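Local coordinates for mitochondrial dynamics protein MID49 (Mus musculus, PDB 4WOY) that recruits the fission GTPase DNM1L (Drp1) to the mitochondrial outer membrane and regulates that GTPase, the chain here being the receptor's cytosolic nucleotidyltransferase-like region, at residues V141-I146 with I154-A159; D30-L35 with L51-P56; G285-A290 with N301-F306; L234-C239 with S251-V256. The protein carries 1 engineered substitution. All coordinates share one frame; numbering follows the deposited sequence.

Contact 1 (V141-I146 with I154-A159); sequences VNWPAI and IWPDVA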
loop_
_atom_site.group_PDB
_atom_site.type_symbol
_atom_site.label_atom_id
_atom_site.label_comp_id
_atom_site.label_asym_id
_atom_site.label_seq_id
_atom_site.Cartn_x
_atom_site.Cartn_y
_atom_site.Cartn_z
ATOM N N VAL A 141 10.036 -12.903 18.108
ATOM C CA VAL A 141 9.507 -13.928 17.195
ATOM C C VAL A 141 10.638 -14.837 16.702
ATOM O O VAL A 141 11.714 -14.365 16.315
ATOM C CB VAL A 141 8.802 -13.329 15.963
ATOM C CG1 VAL A 141 8.526 -14.420 14.920
ATOM C CG2 VAL A 141 7.511 -12.590 16.358
ATOM N N ASN A 142 10.384 -16.143 16.730
ATOM C CA ASN A 142 11.377 -17.152 16.356
ATOM C C ASN A 142 11.523 -17.291 14.837
ATOM O O ASN A 142 11.058 -18.264 14.242
ATOM C CB ASN A 142 11.011 -18.495 16.988
ATOM C CG ASN A 142 12.202 -19.404 17.155
ATOM O OD1 ASN A 142 13.217 -19.264 16.468
ATOM N ND2 ASN A 142 12.094 -20.342 18.081
ATOM N N TRP A 143 12.143 -16.295 14.213
ATOM C CA TRP A 143 12.353 -16.292 12.765
ATOM C C TRP A 143 13.277 -17.380 12.234
ATOM O O TRP A 143 13.054 -17.879 11.134
ATOM C CB TRP A 143 12.884 -14.929 12.319
ATOM C CG TRP A 143 11.855 -13.837 12.510
ATOM C CD1 TRP A 143 11.974 -12.715 13.279
ATOM C CD2 TRP A 143 10.533 -13.803 11.957
ATOM N NE1 TRP A 143 10.819 -11.969 13.223
ATOM C CE2 TRP A 143 9.918 -12.612 12.415
ATOM C CE3 TRP A 143 9.811 -14.655 11.115
ATOM C CZ2 TRP A 143 8.618 -12.262 12.066
ATOM C CZ3 TRP A 143 8.520 -14.291 10.754
ATOM C CH2 TRP A 143 7.939 -13.112 11.233
ATOM N N PRO A 144 14.316 -17.762 12.998
ATOM C CA PRO A 144 15.110 -18.864 12.443
ATOM C C PRO A 144 14.308 -20.157 12.279
ATOM O O PRO A 144 14.427 -20.822 11.254
ATOM C CB PRO A 144 16.228 -19.043 13.480
ATOM C CG PRO A 144 15.750 -18.342 14.710
ATOM C CD PRO A 144 14.940 -17.203 14.212
ATOM N N ALA A 145 13.482 -20.486 13.263
ATOM C CA ALA A 145 12.700 -21.715 13.229
ATOM C C ALA A 145 11.641 -21.690 12.139
ATOM O O ALA A 145 11.456 -22.682 11.433
ATOM C CB ALA A 145 12.055 -21.963 14.574
ATOM N N ILE A 146 10.933 -20.567 12.027
ATOM C CA ILE A 146 9.885 -20.413 11.020
ATOM C C ILE A 146 10.496 -20.566 9.635
ATOM O O ILE A 146 9.945 -21.243 8.767
ATOM C CB ILE A 146 9.180 -19.051 11.135
ATOM C CG1 ILE A 146 8.356 -18.991 12.420
ATOM C CG2 ILE A 146 8.274 -18.803 9.946
ATOM C CD1 ILE A 146 8.037 -17.574 12.895
ATOM N N ILE A 154 13.615 -15.636 6.821
ATOM C CA ILE A 154 12.781 -14.470 7.093
ATOM C C ILE A 154 13.441 -13.616 8.165
ATOM O O ILE A 154 13.831 -14.142 9.214
ATOM C CB ILE A 154 11.364 -14.858 7.582
ATOM C CG1 ILE A 154 10.852 -16.090 6.817
ATOM C CG2 ILE A 154 10.445 -13.662 7.514
ATOM C CD1 ILE A 154 9.782 -16.885 7.516
ATOM N N TRP A 155 13.573 -12.315 7.910
ATOM C CA TRP A 155 14.142 -11.417 8.907
ATOM C C TRP A 155 13.580 -9.994 8.797
ATOM O O TRP A 155 13.220 -9.538 7.710
ATOM C CB TRP A 155 15.673 -11.382 8.790
ATOM C CG TRP A 155 16.176 -10.592 7.622
ATOM C CD1 TRP A 155 16.590 -9.291 7.631
ATOM C CD2 TRP A 155 16.334 -11.052 6.272
ATOM N NE1 TRP A 155 16.986 -8.910 6.368
ATOM C CE2 TRP A 155 16.840 -9.975 5.518
ATOM C CE3 TRP A 155 16.092 -12.267 5.628
ATOM C CZ2 TRP A 155 17.106 -10.080 4.150
ATOM C CZ3 TRP A 155 16.359 -12.365 4.278
ATOM C CH2 TRP A 155 16.863 -11.282 3.553
ATOM N N PRO A 156 13.483 -9.299 9.939
ATOM C CA PRO A 156 13.022 -7.907 9.998
ATOM C C PRO A 156 14.023 -6.909 9.411
ATOM O O PRO A 156 15.221 -6.994 9.661
ATOM C CB PRO A 156 12.826 -7.656 11.505
ATOM C CG PRO A 156 12.730 -9.026 12.113
ATOM C CD PRO A 156 13.635 -9.885 11.281
ATOM N N ASP A 157 13.513 -5.984 8.612
ATOM C CA ASP A 157 14.305 -4.957 7.943
ATOM C C ASP A 157 14.635 -3.801 8.913
ATOM O O ASP A 157 13.967 -3.626 9.929
ATOM C CB ASP A 157 13.561 -4.478 6.702
ATOM C CG ASP A 157 14.328 -3.456 5.916
ATOM O OD1 ASP A 157 15.508 -3.229 6.223
ATOM O OD2 ASP A 157 13.765 -2.922 4.941
ATOM N N VAL A 158 15.694 -3.051 8.621
ATOM C CA VAL A 158 16.073 -1.863 9.400
ATOM C C VAL A 158 15.443 -0.473 9.055
ATOM O O VAL A 158 16.173 0.485 8.765
ATOM C CB VAL A 158 17.584 -1.716 9.330
ATOM C CG1 VAL A 158 18.241 -2.896 10.028
ATOM C CG2 VAL A 158 18.035 -1.664 7.875
ATOM N N ALA A 159 14.104 -0.383 9.118
ATOM C CA ALA A 159 13.301 0.827 8.820
ATOM C C ALA A 159 11.813 0.478 8.729
ATOM O O ALA A 159 11.487 -0.636 8.325
ATOM C CB ALA A 159 13.751 1.487 7.529
#

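Contact 2 (D30-L35 with L51-P56); sequences DIALEL and LVPGGP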
loop_
_atom_site.group_PDB
_atom_site.type_symbol
_atom_site.label_atom_id
_atom_site.label_comp_id
_atom_site.label_asym_id
_atom_site.label_seq_id
_atom_site.Cartn_x
_atom_site.Cartn_y
_atom_site.Cartn_z
ATOM N N ASP A 30 1.710 -18.767 4.779
ATOM C CA ASP A 30 2.249 -19.590 5.865
ATOM C C ASP A 30 2.949 -18.777 6.946
ATOM O O ASP A 30 2.835 -19.086 8.128
ATOM C CB ASP A 30 3.199 -20.636 5.313
ATOM C CG ASP A 30 2.472 -21.736 4.589
ATOM O OD1 ASP A 30 1.392 -22.142 5.060
ATOM O OD2 ASP A 30 2.977 -22.193 3.549
ATOM N N ILE A 31 3.671 -17.742 6.535
ATOM C CA ILE A 31 4.284 -16.824 7.480
ATOM C C ILE A 31 3.212 -16.149 8.339
ATOM O O ILE A 31 3.400 -15.959 9.537
ATOM C CB ILE A 31 5.110 -15.755 6.754
ATOM C CG1 ILE A 31 6.253 -16.425 5.985
ATOM C CG2 ILE A 31 5.642 -14.730 7.742
ATOM C CD1 ILE A 31 7.078 -15.496 5.152
ATOM N N ALA A 32 2.073 -15.828 7.737
ATOM C CA ALA A 32 0.998 -15.176 8.480
ATOM C C ALA A 32 0.465 -16.049 9.612
ATOM O O ALA A 32 0.281 -15.576 10.731
ATOM C CB ALA A 32 -0.140 -14.792 7.541
ATOM N N LEU A 33 0.259 -17.330 9.329
ATOM C CA LEU A 33 -0.284 -18.240 10.322
ATOM C C LEU A 33 0.663 -18.483 11.483
ATOM O O LEU A 33 0.207 -18.632 12.613
ATOM C CB LEU A 33 -0.644 -19.574 9.674
ATOM C CG LEU A 33 -1.741 -19.512 8.618
ATOM C CD1 LEU A 33 -2.042 -20.906 8.130
ATOM C CD2 LEU A 33 -2.977 -18.871 9.206
ATOM N N GLU A 34 1.964 -18.556 11.200
ATOM C CA GLU A 34 3.004 -18.659 12.238
ATOM C C GLU A 34 3.092 -17.385 13.083
ATOM O O GLU A 34 3.101 -17.427 14.309
ATOM C CB GLU A 34 4.370 -18.958 11.606
ATOM C CG GLU A 34 4.578 -20.411 11.240
ATOM C CD GLU A 34 4.368 -21.320 12.432
ATOM O OE1 GLU A 34 5.005 -21.082 13.473
ATOM O OE2 GLU A 34 3.570 -22.269 12.341
ATOM N N LEU A 35 3.131 -16.246 12.412
ATOM C CA LEU A 35 3.146 -14.967 13.087
ATOM C C LEU A 35 1.875 -14.755 13.908
ATOM O O LEU A 35 1.924 -14.193 15.014
ATOM C CB LEU A 35 3.286 -13.847 12.064
ATOM C CG LEU A 35 3.467 -12.437 12.616
ATOM C CD1 LEU A 35 4.547 -12.412 13.678
ATOM C CD2 LEU A 35 3.815 -11.493 11.487
ATOM N N LEU A 51 -4.558 -12.525 10.917
ATOM C CA LEU A 51 -3.702 -11.843 9.963
ATOM C C LEU A 51 -4.179 -12.152 8.548
ATOM O O LEU A 51 -4.420 -13.294 8.206
ATOM C CB LEU A 51 -2.236 -12.265 10.135
ATOM C CG LEU A 51 -1.527 -12.101 11.485
ATOM C CD1 LEU A 51 -0.016 -12.140 11.312
ATOM C CD2 LEU A 51 -1.938 -10.811 12.179
ATOM N N VAL A 52 -4.327 -11.115 7.736
ATOM C CA VAL A 52 -4.757 -11.259 6.351
ATOM C C VAL A 52 -3.683 -10.778 5.383
ATOM O O VAL A 52 -3.320 -9.599 5.386
ATOM C CB VAL A 52 -6.053 -10.467 6.059
ATOM C CG1 VAL A 52 -6.440 -10.602 4.596
ATOM C CG2 VAL A 52 -7.181 -10.906 6.989
ATOM N N PRO A 53 -3.141 -11.700 4.580
ATOM C CA PRO A 53 -2.221 -11.312 3.515
ATOM C C PRO A 53 -2.989 -10.722 2.344
ATOM O O PRO A 53 -4.113 -11.144 2.057
ATOM C CB PRO A 53 -1.535 -12.633 3.143
ATOM C CG PRO A 53 -2.535 -13.678 3.482
ATOM C CD PRO A 53 -3.235 -13.162 4.725
ATOM N N GLY A 54 -2.396 -9.721 1.701
ATOM C CA GLY A 54 -3.052 -9.021 0.617
ATOM C C GLY A 54 -2.076 -8.142 -0.134
ATOM O O GLY A 54 -0.861 -8.224 0.080
ATOM N N GLY A 55 -2.621 -7.284 -0.997
ATOM C CA GLY A 55 -1.829 -6.441 -1.868
ATOM C C GLY A 55 -1.919 -6.905 -3.314
ATOM O O GLY A 55 -2.664 -7.843 -3.629
ATOM N N PRO A 56 -1.168 -6.238 -4.205
ATOM C CA PRO A 56 -1.198 -6.500 -5.647
ATOM C C PRO A 56 -0.882 -7.953 -5.997
ATOM O O PRO A 56 -1.330 -8.439 -7.049
ATOM C CB PRO A 56 -0.120 -5.562 -6.193
ATOM C CG PRO A 56 -0.112 -4.416 -5.218
ATOM C CD PRO A 56 -0.316 -5.079 -3.875
#

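Contact 3 (G285-A290 with N301-F306); sequences GSLEQA and NLLGNF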
loop_
_atom_site.group_PDB
_atom_site.type_symbol
_atom_site.label_atom_id
_atom_site.label_comp_id
_atom_site.label_asym_id
_atom_site.label_seq_id
_atom_site.Cartn_x
_atom_site.Cartn_y
_atom_site.Cartn_z
ATOM N N GLY A 285 1.515 16.969 -16.887
ATOM C CA GLY A 285 0.695 18.123 -16.566
ATOM C C GLY A 285 0.610 18.314 -15.060
ATOM O O GLY A 285 0.752 19.423 -14.566
ATOM N N SER A 286 0.396 17.216 -14.336
ATOM C CA SER A 286 0.331 17.245 -12.880
ATOM C C SER A 286 1.627 17.758 -12.279
ATOM O O SER A 286 1.620 18.488 -11.284
ATOM C CB SER A 286 0.057 15.848 -12.324
ATOM O OG SER A 286 -1.076 15.247 -12.946
ATOM N N LEU A 287 2.737 17.379 -12.908
ATOM C CA LEU A 287 4.057 17.761 -12.437
ATOM C C LEU A 287 4.326 19.247 -12.583
ATOM O O LEU A 287 4.860 19.876 -11.666
ATOM C CB LEU A 287 5.128 16.977 -13.190
ATOM C CG LEU A 287 5.345 15.532 -12.784
ATOM C CD1 LEU A 287 6.132 14.785 -13.850
ATOM C CD2 LEU A 287 6.103 15.528 -11.492
ATOM N N GLU A 288 3.943 19.828 -13.712
ATOM C CA GLU A 288 4.260 21.236 -13.914
ATOM C C GLU A 288 3.459 22.121 -12.972
ATOM O O GLU A 288 3.910 23.206 -12.606
ATOM C CB GLU A 288 4.055 21.633 -15.374
ATOM C CG GLU A 288 5.386 21.749 -16.116
ATOM C CD GLU A 288 5.271 21.507 -17.614
ATOM O OE1 GLU A 288 4.205 21.817 -18.193
ATOM O OE2 GLU A 288 6.256 21.013 -18.214
ATOM N N GLN A 289 2.290 21.651 -12.553
ATOM C CA GLN A 289 1.510 22.367 -11.552
ATOM C C GLN A 289 1.715 21.776 -10.155
ATOM O O GLN A 289 1.073 22.198 -9.195
ATOM C CB GLN A 289 0.027 22.373 -11.924
ATOM C CG GLN A 289 -0.607 21.006 -12.054
ATOM C CD GLN A 289 -1.999 21.075 -12.661
ATOM O OE1 GLN A 289 -2.857 21.833 -12.194
ATOM N NE2 GLN A 289 -2.225 20.290 -13.716
ATOM N N ALA A 290 2.584 20.772 -10.059
ATOM C CA ALA A 290 2.941 20.154 -8.775
ATOM C C ALA A 290 1.739 19.682 -7.950
ATOM O O ALA A 290 1.725 19.804 -6.735
ATOM C CB ALA A 290 3.785 21.115 -7.961
ATOM N N ASN A 301 -2.279 15.802 -1.594
ATOM C CA ASN A 301 -1.531 16.008 -2.812
ATOM C C ASN A 301 -0.330 15.051 -2.827
ATOM O O ASN A 301 0.617 15.203 -2.047
ATOM C CB ASN A 301 -1.102 17.471 -2.902
ATOM C CG ASN A 301 -0.208 17.747 -4.083
ATOM O OD1 ASN A 301 -0.046 16.904 -4.981
ATOM N ND2 ASN A 301 0.373 18.946 -4.106
ATOM N N LEU A 302 -0.378 14.054 -3.702
ATOM C CA LEU A 302 0.659 13.024 -3.694
ATOM C C LEU A 302 2.011 13.554 -4.164
ATOM O O LEU A 302 3.024 12.868 -4.050
ATOM C CB LEU A 302 0.228 11.816 -4.530
ATOM C CG LEU A 302 -0.830 10.945 -3.835
ATOM C CD1 LEU A 302 -0.897 9.588 -4.474
ATOM C CD2 LEU A 302 -0.546 10.788 -2.346
ATOM N N LEU A 303 2.019 14.776 -4.691
ATOM C CA LEU A 303 3.261 15.435 -5.091
ATOM C C LEU A 303 3.699 16.506 -4.119
ATOM O O LEU A 303 4.661 17.218 -4.379
ATOM C CB LEU A 303 3.129 16.064 -6.478
ATOM C CG LEU A 303 2.952 15.189 -7.705
ATOM C CD1 LEU A 303 2.958 16.104 -8.900
ATOM C CD2 LEU A 303 4.040 14.097 -7.779
ATOM N N GLY A 304 2.975 16.631 -3.013
ATOM C CA GLY A 304 3.188 17.708 -2.055
ATOM C C GLY A 304 4.554 17.746 -1.403
ATOM O O GLY A 304 5.113 18.816 -1.166
ATOM N N ASN A 305 5.079 16.566 -1.097
ATOM C CA ASN A 305 6.354 16.443 -0.425
ATOM C C ASN A 305 7.503 16.272 -1.419
ATOM O O ASN A 305 8.610 15.918 -1.032
ATOM C CB ASN A 305 6.325 15.270 0.563
ATOM C CG ASN A 305 6.038 13.930 -0.118
ATOM O OD1 ASN A 305 5.488 13.883 -1.229
ATOM N ND2 ASN A 305 6.402 12.832 0.552
ATOM N N PHE A 306 7.244 16.500 -2.702
ATOM C CA PHE A 306 8.338 16.519 -3.670
ATOM C C PHE A 306 9.019 17.883 -3.673
ATOM O O PHE A 306 8.358 18.923 -3.711
ATOM C CB PHE A 306 7.849 16.191 -5.077
ATOM C CG PHE A 306 7.617 14.734 -5.316
ATOM C CD1 PHE A 306 6.728 14.016 -4.531
ATOM C CD2 PHE A 306 8.286 14.077 -6.333
ATOM C CE1 PHE A 306 6.508 12.660 -4.764
ATOM C CE2 PHE A 306 8.078 12.723 -6.570
ATOM C CZ PHE A 306 7.189 12.011 -5.788
#

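Contact 4 (L234-C239 with S251-V256); sequences LLCGIC and SHLTQV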
loop_
_atom_site.group_PDB
_atom_site.type_symbol
_atom_site.label_atom_id
_atom_site.label_comp_id
_atom_site.label_asym_id
_atom_site.label_seq_id
_atom_site.Cartn_x
_atom_site.Cartn_y
_atom_site.Cartn_z
ATOM N N LEU A 234 1.660 -1.706 -15.754
ATOM C CA LEU A 234 2.616 -1.166 -16.723
ATOM C C LEU A 234 3.325 0.083 -16.212
ATOM O O LEU A 234 4.561 0.186 -16.259
ATOM C CB LEU A 234 1.916 -0.807 -18.026
ATOM C CG LEU A 234 1.901 -1.922 -19.041
ATOM C CD1 LEU A 234 1.003 -1.506 -20.167
ATOM C CD2 LEU A 234 3.330 -2.187 -19.505
ATOM N N LEU A 235 2.532 1.043 -15.756
ATOM C CA LEU A 235 3.088 2.308 -15.324
ATOM C C LEU A 235 4.053 2.070 -14.200
ATOM O O LEU A 235 5.111 2.693 -14.143
ATOM C CB LEU A 235 1.997 3.287 -14.883
ATOM C CG LEU A 235 1.099 3.778 -16.001
ATOM C CD1 LEU A 235 -0.167 4.422 -15.429
ATOM C CD2 LEU A 235 1.869 4.727 -16.884
ATOM N N CYS A 236 3.690 1.151 -13.312
ATOM C CA CYS A 236 4.537 0.839 -12.174
ATOM C C CYS A 236 5.869 0.268 -12.638
ATOM O O CYS A 236 6.930 0.680 -12.154
ATOM C CB CYS A 236 3.854 -0.162 -11.239
ATOM S SG CYS A 236 2.662 0.532 -10.096
ATOM N N GLY A 237 5.809 -0.684 -13.571
ATOM C CA GLY A 237 7.008 -1.365 -14.039
ATOM C C GLY A 237 8.000 -0.432 -14.710
ATOM O O GLY A 237 9.206 -0.554 -14.550
ATOM N N ILE A 238 7.474 0.532 -15.444
ATOM C CA ILE A 238 8.299 1.506 -16.122
ATOM C C ILE A 238 8.942 2.484 -15.166
ATOM O O ILE A 238 10.119 2.804 -15.301
ATOM C CB ILE A 238 7.474 2.256 -17.162
ATOM C CG1 ILE A 238 7.305 1.338 -18.361
ATOM C CG2 ILE A 238 8.168 3.513 -17.599
ATOM C CD1 ILE A 238 6.626 1.950 -19.470
ATOM N N CYS A 239 8.177 2.950 -14.190
ATOM C CA CYS A 239 8.704 3.910 -13.226
ATOM C C CYS A 239 9.762 3.267 -12.343
ATOM O O CYS A 239 10.683 3.945 -11.895
ATOM C CB CYS A 239 7.568 4.503 -12.380
ATOM S SG CYS A 239 6.467 5.585 -13.325
ATOM N N SER A 251 0.685 4.195 -5.412
ATOM C CA SER A 251 -0.393 5.103 -5.028
ATOM C C SER A 251 -0.498 6.304 -5.967
ATOM O O SER A 251 -1.600 6.761 -6.271
ATOM C CB SER A 251 -0.194 5.592 -3.594
ATOM O OG SER A 251 0.982 6.358 -3.521
ATOM N N HIS A 252 0.648 6.816 -6.411
ATOM C CA HIS A 252 0.684 7.932 -7.353
ATOM C C HIS A 252 0.004 7.594 -8.656
ATOM O O HIS A 252 -0.839 8.369 -9.164
ATOM C CB HIS A 252 2.113 8.326 -7.663
ATOM C CG HIS A 252 2.882 8.779 -6.473
ATOM N ND1 HIS A 252 3.520 7.896 -5.628
ATOM C CD2 HIS A 252 3.120 10.017 -5.981
ATOM C CE1 HIS A 252 4.109 8.574 -4.657
ATOM N NE2 HIS A 252 3.879 9.861 -4.846
ATOM N N LEU A 253 0.415 6.455 -9.219
ATOM C CA LEU A 253 -0.010 6.068 -10.555
ATOM C C LEU A 253 -1.456 5.571 -10.514
ATOM O O LEU A 253 -2.177 5.629 -11.516
ATOM C CB LEU A 253 0.954 5.011 -11.133
ATOM C CG LEU A 253 2.415 5.493 -11.207
ATOM C CD1 LEU A 253 3.402 4.330 -11.268
ATOM C CD2 LEU A 253 2.614 6.435 -12.398
ATOM N N THR A 254 -1.889 5.102 -9.349
ATOM C CA THR A 254 -3.293 4.758 -9.151
ATOM C C THR A 254 -4.183 5.956 -9.444
ATOM O O THR A 254 -5.238 5.853 -10.086
ATOM C CB THR A 254 -3.538 4.289 -7.715
ATOM O OG1 THR A 254 -2.870 3.038 -7.508
ATOM C CG2 THR A 254 -5.055 4.167 -7.405
ATOM N N GLN A 255 -3.735 7.105 -8.958
ATOM C CA GLN A 255 -4.477 8.346 -9.114
ATOM C C GLN A 255 -4.624 8.683 -10.593
ATOM O O GLN A 255 -5.670 9.166 -11.041
ATOM C CB GLN A 255 -3.760 9.473 -8.363
ATOM C CG GLN A 255 -4.156 9.655 -6.909
ATOM C CD GLN A 255 -4.746 8.426 -6.254
ATOM O OE1 GLN A 255 -5.948 8.210 -6.308
ATOM N NE2 GLN A 255 -3.912 7.644 -5.595
ATOM N N VAL A 256 -3.550 8.423 -11.339
ATOM C CA VAL A 256 -3.532 8.663 -12.773
ATOM C C VAL A 256 -4.546 7.790 -13.456
ATOM O O VAL A 256 -5.292 8.265 -14.294
ATOM C CB VAL A 256 -2.172 8.383 -13.403
ATOM C CG1 VAL A 256 -2.270 8.620 -14.899
ATOM C CG2 VAL A 256 -1.092 9.283 -12.788
#

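Contact 1 (V141-I146 with I154-A159)
Ile154 and Pro156, both on strand 153-156, meet the indole of Trp143 in the nucleotidyltransferase-like part of the protein, where helix 143-150 is joined by a short turn to the strand, whose residues pack back on the helix's first turn at the edge of the mixed sheet. Ile154 comes first and does most of the work. Its carbonyl O lies 3.3 Å from Trp143 CB, while its CG2 branch reaches the six-membered part of the indole, 3.8 Å from Trp143 CE3, the two side chains crossing at about a right angle. CG2 takes the position opposite the backbone N, which leaves CG1 beside that N (chi1 -39°), and with the chain extended beyond (chi2 157°) Ile154 CD1 reaches Ile146 CG2 at 3.4 Å. Trp155 starts its side chain away from the helix, and its backbone pairs with Leu164 of the adjoining strand 162-166. Pro156 then brings its ring obliquely to the pyrrole end of the indole, with Pro156 CD 3.8 Å from Trp143 CD1. Within the helical segment, Val141 CG1 sits over the centre of one indole face of Trp143, 3.4 Å above its plane. The indole nitrogen is not left to apolar neighbours: although Pro156 CG lies 3.7 Å from Trp143 NE1, that N-H is spent on a hydrogen bond to the carbonyl O of Leu137.

Contact 2 (D30-L35 with L51-P56)
Different first torsions aim Leu35 and Leu51 at each other. On helix 18-42, Leu35 places CG opposite its backbone N (chi1 -174°), whereas Leu51, just ahead of strand 52-54, keeps CG beside its N (chi1 -57°) and pushes CD1 toward the helix. The two side chains cross at about a right angle. The methyl Leu51 CD1 is the part that touches, sitting 3.7 Å from Leu35 CG and 3.9 Å from Leu35 CD2, so one branch of Leu51 meets both the fork and a tip of its partner. The same methyl lies 3.5 Å from the carbonyl O of Ala32, one turn earlier on the helix, and therefore rests against backbone as well as side chain. Ala32 allows this close approach because it is small: its CB stands 4.2 Å from Leu51 CB, and the CA atoms of the pair are the nearest across the contact. Farther along the strand the ring of Pro53 adds a looser touch, Pro53 CD lying 4.5 Å from Ala32 CB. No hydrogen bond joins the two segments; Leu51 N instead donates to Gln36 OE1, just beyond the helical segment. Leu71 of strand 69-74 touches Ala32, Leu35 and Leu51 and extends the apolar layer into the sheet. Such a helix laid over a mixed beta sheet is consistent with the alpha/beta core of the nucleotidyltransferase-like fold, to whose clan this region belongs.

Contact 3 (G285-A290 with N301-F306)
Asn301 and Ala290 make the polar link of this contact: Asn301 ND2 donates to Ala290 O over 3.1 Å, nearly straight at 164°. The donor lies in the carbonyl plane of Ala290, and the acceptor stays close to the plane of the Asn301 amide. Beside this bond Leu303 sends CD1 against the helix end, 3.6 Å from Ser286 O. Leu303 CD1 also lies 4.1 Å from Leu287 CD2, the two leucines crossing at about a right angle. The carbonyl that Asn301 grips belongs to a Schellman motif, in which Ala290, at positive phi (53°), closes helix 272-288 within the region related to the Mab-21 HhH/H2TH-like domain. One shell out, Asn301 OD1 accepts from Leu303 N at 3.0 Å, an Asx turn whose donor stands above the amide carbonyl plane, and also from Leu292 N. These bonds fix the amide's rotation, while CG, opposite the backbone N (chi1 175°), carries the amide across to Ala290. Two type I turns, Asn301 to Gly304 and Leu303 to Phe306, shape the loop. Leu303 CD2 lies over the centre of the Phe306 ring, 4.1 Å above its plane, and Arg247 makes a cation-pi contact with that ring.

Contact 4 (L234-C239 with S251-V256)
Leu253 thrusts its forked end against the backbone and side chains of one turn of helix 228-241, overlapping Leu235, Cys236 and Cys239. This is a helix-helix contact in the C-terminal helical part of the chain, where helix 250-261 falls in the region related to the Mab-21 HhH/H2TH-like domain. The local axes come to 9.8 Å of each other and their directions differ by 138°, so the helices run roughly counter to one another at a marked tilt. The packing is centred on one residue: Leu253 keeps CG beside its backbone N and opposite its carbonyl carbon (chi1 -58°), and chi2 of 159° turns the fork toward the other helix. CD1 goes deepest. Leu253 CD1 lies 3.7 Å from the carbonyl O of Leu235 and 3.8 Å from Cys236 CA, so the methyl rests on main chain as well as side chains. Leu253 CD2 takes the shallower place and comes within 4.1 Å of Leu235 CB. Of the two cysteines, Cys236 brings SG to 4.0 Å from Leu253 CD1, whereas Cys239, whose CB points at the partner helix, reaches both methyls. No hydrogen bond passes between the segments. Leu283 of helix 272-288 also touches Leu253, Val257 meets Leu235 farther along helix 250-261, and Trp250 lies against Cys236. At the leucine fork itself, the sulfur Cys239 SG stands 3.9 Å from Leu253 CD1 and 4.1 Å from Leu253 CD2.

All four contacts are largely buried, but they divide into two pairs whose centres lie on opposite sides of the chain's centre. Contacts 1 and 2 share the nucleotidyltransferase-like part: each sets a helix against a strand of the same mixed sheet, and they touch through Ile154 CD1 and Ile31 CD1, 3.9 Å apart. Contacts 3 and 4 belong to the helical part and meet where Leu302 lies against helix 250-261. Contact 4, its centre 13 Å from that of the chain, has no hydrogen bond across its segments, as is true of contacts 1 and 2. Contacts 1 and 3 lie about equally far out, 21 and 20 Å, yet contact 3 alone has such a bond, set at a helix end.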